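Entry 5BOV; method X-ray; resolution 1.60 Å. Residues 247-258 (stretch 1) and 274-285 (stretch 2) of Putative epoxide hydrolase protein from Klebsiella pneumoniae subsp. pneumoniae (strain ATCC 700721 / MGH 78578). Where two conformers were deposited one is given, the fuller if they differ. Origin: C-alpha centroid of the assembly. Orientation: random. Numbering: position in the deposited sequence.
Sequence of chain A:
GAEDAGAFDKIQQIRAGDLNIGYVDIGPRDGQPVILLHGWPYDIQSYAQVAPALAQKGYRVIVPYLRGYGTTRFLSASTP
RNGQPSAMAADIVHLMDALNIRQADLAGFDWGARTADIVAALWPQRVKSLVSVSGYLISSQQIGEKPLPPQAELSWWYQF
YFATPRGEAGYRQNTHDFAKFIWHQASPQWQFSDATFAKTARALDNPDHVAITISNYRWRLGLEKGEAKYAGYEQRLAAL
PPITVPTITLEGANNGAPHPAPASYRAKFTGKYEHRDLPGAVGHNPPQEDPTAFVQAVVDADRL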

# COMPACT_ATOMS: atom_id res chain seq x y z
N THR A 247 9.55 -4.49 13.33
CA THR A 247 9.14 -3.46 12.35
C THR A 247 10.22 -2.42 12.20
O THR A 247 10.79 -1.92 13.21
N ILE A 248 10.49 -2.03 10.94
CA ILE A 248 11.19 -0.82 10.65
C ILE A 248 10.25 0.15 9.96
O ILE A 248 9.61 -0.22 8.99
N THR A 249 10.15 1.36 10.50
CA THR A 249 9.42 2.42 9.85
C THR A 249 10.41 3.36 9.13
O THR A 249 11.53 3.52 9.52
N LEU A 250 9.93 3.91 7.99
CA LEU A 250 10.70 4.78 7.14
C LEU A 250 9.97 6.08 6.91
O LEU A 250 8.74 6.08 6.76
N GLU A 251 10.71 7.19 6.75
CA GLU A 251 10.05 8.38 6.25
C GLU A 251 11.07 9.08 5.41
O GLU A 251 12.25 9.01 5.68
N GLY A 252 10.58 9.87 4.45
CA GLY A 252 11.45 10.66 3.58
C GLY A 252 11.42 12.10 3.98
O GLY A 252 10.37 12.62 4.45
N ALA A 253 12.52 12.83 3.80
CA ALA A 253 12.57 14.24 4.20
C ALA A 253 11.77 15.18 3.30
O ALA A 253 11.43 16.29 3.68
N ASN A 254 11.48 14.75 2.08
CA ASN A 254 10.73 15.60 1.17
C ASN A 254 9.42 14.98 0.75
O ASN A 254 9.01 15.08 -0.36
N ASN A 255 8.74 14.38 1.71
CA ASN A 255 7.40 13.84 1.49
C ASN A 255 6.36 14.94 1.57
O ASN A 255 6.15 15.54 2.68
N GLY A 256 5.67 15.19 0.47
CA GLY A 256 4.62 16.20 0.45
C GLY A 256 3.24 15.72 0.83
O GLY A 256 2.29 16.51 0.96
N ALA A 257 3.08 14.42 0.93
CA ALA A 257 1.83 13.82 1.28
C ALA A 257 1.70 13.87 2.80
O ALA A 257 2.68 14.03 3.51
N PRO A 258 0.43 13.84 3.29
CA PRO A 258 0.21 13.93 4.74
C PRO A 258 0.82 12.70 5.45
O PRO A 258 0.74 11.58 4.92
N GLU A 274 12.72 -0.16 14.85
CA GLU A 274 13.66 0.89 14.47
C GLU A 274 12.94 1.83 13.54
O GLU A 274 12.14 1.37 12.70
N HIS A 275 13.20 3.10 13.72
CA HIS A 275 12.73 4.11 12.78
C HIS A 275 13.91 4.67 11.98
O HIS A 275 14.96 4.98 12.56
N ARG A 276 13.72 4.88 10.68
CA ARG A 276 14.75 5.49 9.82
C ARG A 276 14.21 6.61 8.99
O ARG A 276 13.27 6.43 8.20
N ASP A 277 14.83 7.77 9.16
CA ASP A 277 14.58 8.91 8.29
C ASP A 277 15.49 8.72 7.13
O ASP A 277 16.77 8.69 7.32
N LEU A 278 14.97 8.71 5.95
CA LEU A 278 15.81 8.58 4.77
C LEU A 278 16.31 9.96 4.31
O LEU A 278 15.51 10.79 4.00
N PRO A 279 17.61 10.15 4.24
CA PRO A 279 18.06 11.51 3.76
C PRO A 279 17.79 11.70 2.28
O PRO A 279 17.80 10.67 1.56
N GLY A 280 17.45 12.95 1.89
CA GLY A 280 17.55 13.38 0.52
C GLY A 280 16.28 13.90 -0.11
O GLY A 280 15.40 14.46 0.51
N ALA A 281 16.18 13.70 -1.40
CA ALA A 281 15.05 14.18 -2.18
C ALA A 281 13.85 13.22 -2.00
O ALA A 281 12.82 13.38 -2.70
N VAL A 282 13.98 12.24 -1.07
CA VAL A 282 12.94 11.11 -0.98
C VAL A 282 11.64 11.61 -0.45
O VAL A 282 11.56 12.28 0.62
N GLY A 283 10.59 11.34 -1.20
CA GLY A 283 9.26 11.73 -0.93
C GLY A 283 8.34 10.62 -0.43
O GLY A 283 8.73 9.82 0.46
N HIS A 284 7.18 10.55 -1.02
CA HIS A 284 6.12 9.69 -0.60
C HIS A 284 6.27 8.23 -1.05
O HIS A 284 5.54 7.34 -0.53
N ASN A 285 7.15 7.98 -2.00
CA ASN A 285 7.34 6.60 -2.54
C ASN A 285 8.81 6.13 -2.40
O ASN A 285 9.56 6.11 -3.38

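Strands 247-252 and 274-278 run parallel as neighbours in one sheet, so their side chains alternate between two faces. Glu274, Arg276 and Leu278 share a face with Ile248 and Leu250. His275 and Asp277 share the other with Thr249 and Glu251.

Glu274 is extended, with chi1 and chi2 both t. Its carboxylate reaches along its own strand to Arg276, and a salt bridge joins Arg276 NE to Glu274 OE2 at 2.8 Å. Across the strands, Glu274 OE1 lies 4.2 Å from Ile248 CD1.

His275 has chi1 t, which brings the end of its ring nearer to stretch 1. His275 ND1 and Thr249 OG1 form a hydrogen bond of 2.7 Å, with the hydroxyl at the ring edge; either atom could be the donor. Thr249 takes chi1 p. On the far side of the ring, His275 NE2 donates to Asp277 OD1 at 2.9 Å, so both ring nitrogens are satisfied.

Arg276 has chi1 m, then chi2 and chi3 t. Its guanidinium lies beside Ile248 (m, t), whose CD1 sits over one face, 3.9 Å from Arg276 NH2. Nearer the backbone, Arg276 CB packs 3.8 Å from Leu250 CD2. Asp277 has chi1 m, and its OD1 comes within 3.9 Å of Glu251 CB.

Leu278 and Leu250 are both m, t. They meet through Leu278 CD2 and Leu250 CD2 at 4.3 Å, an apolar contact between buried residues.

Past the strand, polar contacts take over. Gly280 O accepts a very short hydrogen bond, 2.4 Å, from Asn254 ND2; Asn254 points toward stretch 2 with chi1 m. Water 2 donates to Ala281 O and Asn254 O, each at 2.9 Å. Val282, chi1 t, points sideways, but its O accepts from Asn254 N at 2.9 Å. A CB on Gly252 would clash with Val282 O and Gly283 O, so the missing side chain makes room for this close approach.

Gly283 O is bridged by water 1 to Glu251 OE2, 2.8 Å from the water to each. The same Glu251 OE2 accepts from Asn255 ND2 at 2.9 Å, tying the turn to the end of the strand.

His284 has chi1 t. Ala257 points toward stretch 2 and places its CB over the His284 ring face, 3.6 Å from the centroid, a CH-pi contact. Asn255 OD1 approaches His284 CB at 3.3 Å. Water 3 links His284 ND1, at 3.1 Å, with Asn255 ND2, at 2.9 Å. Asn285 points away and caps the following helix.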

# COMPACT_ATOMS: atom_id res chain seq x y z
CB THR A 247 7.88 -2.78 12.83
OG1 THR A 247 6.80 -3.75 12.95
CG2 THR A 247 7.44 -1.70 11.87
CB ILE A 248 12.46 -1.04 9.76
CG1 ILE A 248 13.42 -1.95 10.53
CG2 ILE A 248 13.06 0.26 9.36
CD1 ILE A 248 14.74 -2.18 9.78
CB THR A 249 8.54 3.24 10.84
OG1 THR A 249 9.37 3.75 11.87
CG2 THR A 249 7.46 2.36 11.39
CB LEU A 250 10.98 4.17 5.77
CG LEU A 250 11.63 2.80 5.74
CD1 LEU A 250 11.74 2.32 4.28
CD2 LEU A 250 13.01 2.91 6.35
CB GLU A 251 9.62 9.21 7.46
CG GLU A 251 8.80 10.43 7.07
CD GLU A 251 7.63 10.02 6.21
OE1 GLU A 251 6.62 9.56 6.77
OE2 GLU A 251 7.71 10.14 4.92
CB ALA A 253 14.01 14.67 4.20
CB ASN A 254 11.63 15.93 -0.02
CG ASN A 254 12.79 16.82 0.40
OD1 ASN A 254 12.68 18.03 0.27
ND2 ASN A 254 13.87 16.25 0.93
CB ASN A 255 7.14 12.78 2.58
CG ASN A 255 5.83 12.06 2.40
OD1 ASN A 255 5.08 12.29 1.45
ND2 ASN A 255 5.55 11.16 3.31
CB ALA A 257 1.81 12.40 0.83
CB PRO A 258 -1.31 13.88 4.87
CG PRO A 258 -1.88 14.08 3.50
CD PRO A 258 -0.84 13.70 2.51
CB GLU A 274 14.84 0.25 13.77
CG GLU A 274 15.93 1.25 13.45
CD GLU A 274 17.10 0.71 12.62
OE1 GLU A 274 17.29 -0.50 12.60
OE2 GLU A 274 17.77 1.57 12.02
CB HIS A 275 12.03 5.29 13.48
CG HIS A 275 11.60 6.31 12.48
ND1 HIS A 275 10.60 6.08 11.58
CD2 HIS A 275 12.12 7.53 12.16
CE1 HIS A 275 10.51 7.07 10.72
NE2 HIS A 275 11.44 7.97 11.06
CB ARG A 276 15.35 4.52 8.80
CG ARG A 276 16.01 3.39 9.45
CD ARG A 276 16.65 2.48 8.45
NE ARG A 276 17.25 1.46 9.22
CZ ARG A 276 17.76 0.38 8.68
NH1 ARG A 276 17.76 0.18 7.35
NH2 ARG A 276 18.29 -0.48 9.51
CB ASP A 277 14.81 10.24 9.03
CG ASP A 277 13.72 10.55 10.06
OD1 ASP A 277 12.52 10.30 9.77
OD2 ASP A 277 14.04 10.81 11.23
CB LEU A 278 15.06 7.93 3.65
CG LEU A 278 14.55 6.51 3.95
CD1 LEU A 278 13.75 5.98 2.78
CD2 LEU A 278 15.68 5.57 4.30
CB PRO A 279 19.55 11.46 4.01
CG PRO A 279 19.94 10.03 3.93
CD PRO A 279 18.71 9.20 4.35
CB ALA A 281 15.43 14.25 -3.68
CB VAL A 282 13.41 9.92 -0.07
CG1 VAL A 282 12.40 8.78 -0.15
CG2 VAL A 282 14.76 9.39 -0.52
CB HIS A 284 4.86 10.28 -1.18
CG HIS A 284 3.61 9.58 -0.82
ND1 HIS A 284 3.20 9.37 0.48
CD2 HIS A 284 2.59 9.13 -1.60
CE1 HIS A 284 2.03 8.75 0.48
NE2 HIS A 284 1.62 8.65 -0.76
CB ASN A 285 6.82 6.56 -3.98
CG ASN A 285 6.80 5.18 -4.58
OD1 ASN A 285 7.39 4.22 -4.06
ND2 ASN A 285 6.13 5.06 -5.72
O HOH W 1 7.66 8.50 2.67
O HOH W 2 10.17 14.63 -2.99
O HOH W 3 3.10 9.55 3.53